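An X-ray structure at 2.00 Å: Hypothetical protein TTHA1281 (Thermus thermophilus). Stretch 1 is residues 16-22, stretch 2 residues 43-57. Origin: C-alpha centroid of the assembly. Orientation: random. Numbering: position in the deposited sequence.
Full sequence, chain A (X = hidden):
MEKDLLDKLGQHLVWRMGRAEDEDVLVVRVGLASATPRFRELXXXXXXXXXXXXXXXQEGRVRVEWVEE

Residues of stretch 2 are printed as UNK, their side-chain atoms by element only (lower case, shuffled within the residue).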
# COMPACT_ATOMS: atom_id res chain seq x y z
N ARG A 16 1.29 -6.77 0.40
CA ARG A 16 0.58 -7.74 -0.42
C ARG A 16 -0.76 -7.12 -0.76
O ARG A 16 -1.34 -6.38 0.05
CB ARG A 16 0.33 -9.06 0.33
CG ARG A 16 1.61 -9.87 0.70
CD ARG A 16 2.32 -10.46 -0.51
NE ARG A 16 3.43 -11.33 -0.09
CZ ARG A 16 4.67 -10.91 0.14
NH1 ARG A 16 4.99 -9.63 -0.04
NH2 ARG A 16 5.59 -11.78 0.57
N MSE A 17 -1.27 -7.39 -1.95
CA MSE A 17 -2.56 -6.83 -2.32
C MSE A 17 -3.29 -7.72 -3.28
O MSE A 17 -2.70 -8.58 -3.92
CB MSE A 17 -2.36 -5.49 -2.97
CG MSE A 17 -1.39 -5.61 -4.09
SE MSE A 17 -0.89 -3.90 -4.63
CE MSE A 17 -2.63 -3.06 -4.76
N GLY A 18 -4.60 -7.47 -3.40
CA GLY A 18 -5.44 -8.25 -4.28
C GLY A 18 -6.89 -8.02 -3.89
O GLY A 18 -7.21 -7.35 -2.88
N ARG A 19 -7.79 -8.55 -4.69
CA ARG A 19 -9.18 -8.34 -4.38
C ARG A 19 -9.69 -9.33 -3.35
O ARG A 19 -9.25 -10.47 -3.30
CB ARG A 19 -10.05 -8.43 -5.65
CG ARG A 19 -11.36 -7.63 -5.54
CD ARG A 19 -12.42 -8.14 -6.55
NE ARG A 19 -13.05 -9.30 -5.97
CZ ARG A 19 -13.70 -10.25 -6.63
NH1 ARG A 19 -13.83 -10.19 -7.97
NH2 ARG A 19 -14.19 -11.29 -5.94
N ALA A 20 -10.60 -8.87 -2.50
CA ALA A 20 -11.20 -9.76 -1.51
C ALA A 20 -11.97 -10.82 -2.34
O ALA A 20 -12.49 -10.50 -3.40
CB ALA A 20 -12.19 -8.98 -0.67
N GLU A 21 -12.04 -12.05 -1.86
CA GLU A 21 -12.75 -13.11 -2.60
C GLU A 21 -14.25 -12.99 -2.73
O GLU A 21 -14.82 -13.48 -3.70
CB GLU A 21 -12.48 -14.49 -2.01
CG GLU A 21 -11.39 -15.24 -2.74
CD GLU A 21 -11.50 -16.74 -2.54
OE1 GLU A 21 -11.41 -17.18 -1.38
OE2 GLU A 21 -11.68 -17.47 -3.56
N ASP A 22 -14.88 -12.36 -1.75
CA ASP A 22 -16.33 -12.26 -1.73
C ASP A 22 -16.94 -10.84 -1.82
O ASP A 22 -18.15 -10.68 -1.68
CB ASP A 22 -16.86 -12.99 -0.48
CG ASP A 22 -16.27 -12.42 0.83
OD1 ASP A 22 -15.38 -11.52 0.79
OD2 ASP A 22 -16.69 -12.90 1.92
N UNK A 43 -6.79 -15.35 4.86
CA UNK A 43 -7.64 -15.73 3.73
C UNK A 43 -7.02 -15.20 2.45
O UNK A 43 -6.50 -14.08 2.43
c UNK A 43 -9.01 -14.99 5.50
c UNK A 43 -7.58 -14.65 5.90
c UNK A 43 -8.98 -15.05 4.02
N UNK A 44 -7.04 -16.01 1.41
CA UNK A 44 -6.46 -15.62 0.14
C UNK A 44 -7.14 -14.48 -0.58
O UNK A 44 -8.35 -14.40 -0.63
n UNK A 44 -2.42 -20.01 1.77
c UNK A 44 -6.43 -16.82 -0.82
c UNK A 44 -3.29 -19.06 1.44
c UNK A 44 -5.45 -17.91 -0.45
n UNK A 44 -4.32 -18.79 2.26
c UNK A 44 -4.06 -17.36 -0.19
n UNK A 44 -3.15 -18.40 0.29
N UNK A 45 -6.33 -13.64 -1.19
CA UNK A 45 -6.81 -12.52 -2.03
C UNK A 45 -6.65 -12.90 -3.49
O UNK A 45 -5.78 -13.69 -3.82
c UNK A 45 -5.98 -11.27 -1.80
c UNK A 45 -6.05 -10.78 -0.36
c UNK A 45 -5.09 -9.63 -0.17
c UNK A 45 -7.45 -10.41 -0.01
N UNK A 46 -7.44 -12.29 -4.37
CA UNK A 46 -7.37 -12.59 -5.80
C UNK A 46 -6.59 -11.59 -6.65
O UNK A 46 -6.72 -10.35 -6.46
c UNK A 46 -11.05 -13.78 -6.38
c UNK A 46 -9.63 -13.91 -5.88
c UNK A 46 -8.79 -12.71 -6.36
c UNK A 46 -8.99 -15.22 -6.37
N UNK A 47 -5.80 -12.12 -7.60
CA UNK A 47 -5.07 -11.25 -8.51
C UNK A 47 -6.11 -10.47 -9.30
O UNK A 47 -7.25 -10.92 -9.47
n UNK A 47 -3.19 -14.21 -9.37
c UNK A 47 -3.25 -12.97 -8.87
o UNK A 47 -2.56 -12.59 -7.92
c UNK A 47 -4.24 -12.03 -9.53
N UNK A 48 -5.74 -9.28 -9.77
CA UNK A 48 -6.69 -8.56 -10.60
C UNK A 48 -5.90 -7.62 -11.51
O UNK A 48 -4.75 -7.26 -11.20
c UNK A 48 -6.01 -6.94 -8.20
c UNK A 48 -7.16 -6.55 -9.06
c UNK A 48 -8.24 -5.89 -8.21
c UNK A 48 -7.72 -7.78 -9.74
N UNK A 49 -6.49 -7.24 -12.65
CA UNK A 49 -5.79 -6.35 -13.59
C UNK A 49 -5.46 -5.03 -12.92
O UNK A 49 -6.16 -4.59 -12.01
c UNK A 49 -7.71 -7.37 -14.66
c UNK A 49 -7.81 -7.67 -13.17
c UNK A 49 -6.81 -6.15 -14.73
N UNK A 50 -4.38 -4.40 -13.38
CA UNK A 50 -3.97 -3.12 -12.82
C UNK A 50 -5.09 -2.06 -12.99
O UNK A 50 -5.28 -1.18 -12.13
c UNK A 50 -2.67 -2.67 -13.50
c UNK A 50 -2.89 -0.19 -14.01
o UNK A 50 -2.81 0.98 -13.61
o UNK A 50 -3.42 -0.50 -15.08
c UNK A 50 -2.25 -1.28 -13.14
N UNK A 51 -5.84 -2.14 -14.09
CA UNK A 51 -6.95 -1.19 -14.34
C UNK A 51 -8.07 -1.33 -13.32
O UNK A 51 -8.72 -0.32 -12.93
c UNK A 51 -7.51 -1.42 -15.75
N UNK A 52 -8.30 -2.57 -12.90
CA UNK A 52 -9.31 -2.82 -11.90
C UNK A 52 -8.82 -2.20 -10.59
O UNK A 52 -9.61 -1.65 -9.85
c UNK A 52 -10.92 -4.54 -10.98
o UNK A 52 -11.95 -6.14 -9.57
c UNK A 52 -9.55 -4.32 -11.68
o UNK A 52 -10.92 -6.94 -11.34
c UNK A 52 -11.27 -5.98 -10.61
N UNK A 53 -7.53 -2.35 -10.29
CA UNK A 53 -6.97 -1.78 -9.08
C UNK A 53 -7.12 -0.27 -9.09
O UNK A 53 -7.45 0.32 -8.08
se UNK A 53 -3.28 -3.79 -8.15
c UNK A 53 -2.90 -1.90 -7.90
c UNK A 53 -5.48 -2.11 -8.91
c UNK A 53 -5.17 -3.57 -8.62
N UNK A 54 -6.91 0.35 -10.25
CA UNK A 54 -7.03 1.80 -10.30
C UNK A 54 -8.49 2.18 -9.99
O UNK A 54 -8.75 3.07 -9.18
n UNK A 54 -8.54 7.02 -14.59
n UNK A 54 -9.06 4.75 -14.60
c UNK A 54 -6.58 2.32 -11.68
c UNK A 54 -6.96 3.76 -11.94
n UNK A 54 -7.03 5.50 -13.73
c UNK A 54 -6.56 4.16 -13.38
c UNK A 54 -8.21 5.75 -14.30
N UNK A 55 -9.43 1.49 -10.63
CA UNK A 55 -10.86 1.75 -10.44
C UNK A 55 -11.26 1.67 -8.94
O UNK A 55 -11.94 2.54 -8.39
n UNK A 55 -15.25 -1.34 -9.36
c UNK A 55 -14.05 -0.23 -11.70
c UNK A 55 -14.54 -2.12 -10.15
c UNK A 55 -13.19 0.76 -10.89
c UNK A 55 -11.68 0.74 -11.24
n UNK A 55 -14.39 -3.41 -9.84
n UNK A 55 -13.97 -1.63 -11.26
N UNK A 56 -10.81 0.61 -8.30
CA UNK A 56 -11.14 0.37 -6.90
C UNK A 56 -10.53 1.45 -5.99
O UNK A 56 -11.20 1.93 -5.06
c UNK A 56 -11.54 -2.17 -7.16
c UNK A 56 -13.00 -2.18 -6.57
c UNK A 56 -10.68 -1.05 -6.53
c UNK A 56 -10.89 -3.51 -6.90
N UNK A 57 -9.31 1.87 -6.26
CA UNK A 57 -8.71 2.90 -5.42
C UNK A 57 -9.47 4.19 -5.68
O UNK A 57 -9.90 4.86 -4.74
c UNK A 57 -6.66 4.31 -4.84
c UNK A 57 -7.21 3.10 -5.72
c UNK A 57 -6.47 1.80 -5.35
O HOH W 1 -3.15 -11.54 -5.44
O HOH W 2 -10.56 -12.71 0.36
O HOH W 3 -10.60 -15.78 0.79

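Position 43 has three side-chain carbons that close a ring onto its own backbone nitrogen, which makes it Pro43; exposed, it makes no contact with the first stretch. Position 44 carries three carbons, a nitrogen, and a carbon bearing two more nitrogens: Arg44. Its CB points sideways and the end of the side chain leads away, as suits a charged group at an exposed site; its backbone O lies 3.8 Å from CG of Glu21 and accepts hydrogen bonds from two waters that also bind Glu21.

At position 45, four carbons fork at the second, and they lie along the backbone of Met17 and Gly18. This is Leu45, whose CD1 comes within 3.9 Å of Gly18 N and whose CD2 is 4.1 Å from Ala20 CA. Position 46 has the same forked four carbons, touching the side chains of Arg19 and Glu21, and is Leu46. Though exposed, it packs on one face of the Arg19 guanidinium, CD1 4.0 Å from NH2, and on the aliphatic part of Glu21, its CG 3.8 Å from Glu21 CG.

Position 47 has two carbons, the second holding one oxygen and one nitrogen: Asn47. It points away, and its polar end suits an exposed site: a water donates to its OD1 and, weakly, to Met17 O. Position 48, again four carbons forked at the second, points toward the strand, touches Gly18 and Arg19, and is Leu48; buried, it sets CD1 4.0 Å from Arg19 CB and CD2 4.2 Å from Gly18 CA.

Three carbons closing a ring at position 49 identify Pro49, the N-cap, where lacking an amide hydrogen costs little. Position 50, three carbons ending in two oxygens, is Glu50, its acid suited to the helix's first turn. Position 51, a single carbon, is Ala51, small and helix-favouring; both are out of reach. Position 52 repeats the three carbons and two oxygens near Arg19: Glu52 points toward the strand, OE2 3.7 Å from Arg19 CD.

An unbranched chain of two carbons, selenium and a carbon, reaching Met17, marks position 53 as selenomethionine, Met53. Its flexible end brings CE within 3.4 Å of Met17 CE. Position 54, three carbons, a nitrogen, then a carbon with two nitrogens, is Arg54, out of reach, its NE and NH2 hydrogen-bonded elsewhere in the structure. Position 55 has the same atoms and no contact: Arg55, whose NH2 makes a long salt bridge to Glu52 OE2 (3.7 Å). Position 56, four forked carbons near Arg19, is Leu56, its CD1 4.4 Å from Arg19 CG. Position 57, one carbon bearing two, is Val57, apolar in a buried site.

The contact turns on one antiparallel bridge: Arg19 N donates to Leu46 O (2.7 Å), and Leu46 N to Arg19 O (2.8 Å). Gly18 permits this approach, since a CB there would sit 2.8 Å from Leu46 O. The helix, nearly perpendicular to the strand, adds side-chain packing.

Stretch 2 43-57: PRLLNLPEAEMRRLV
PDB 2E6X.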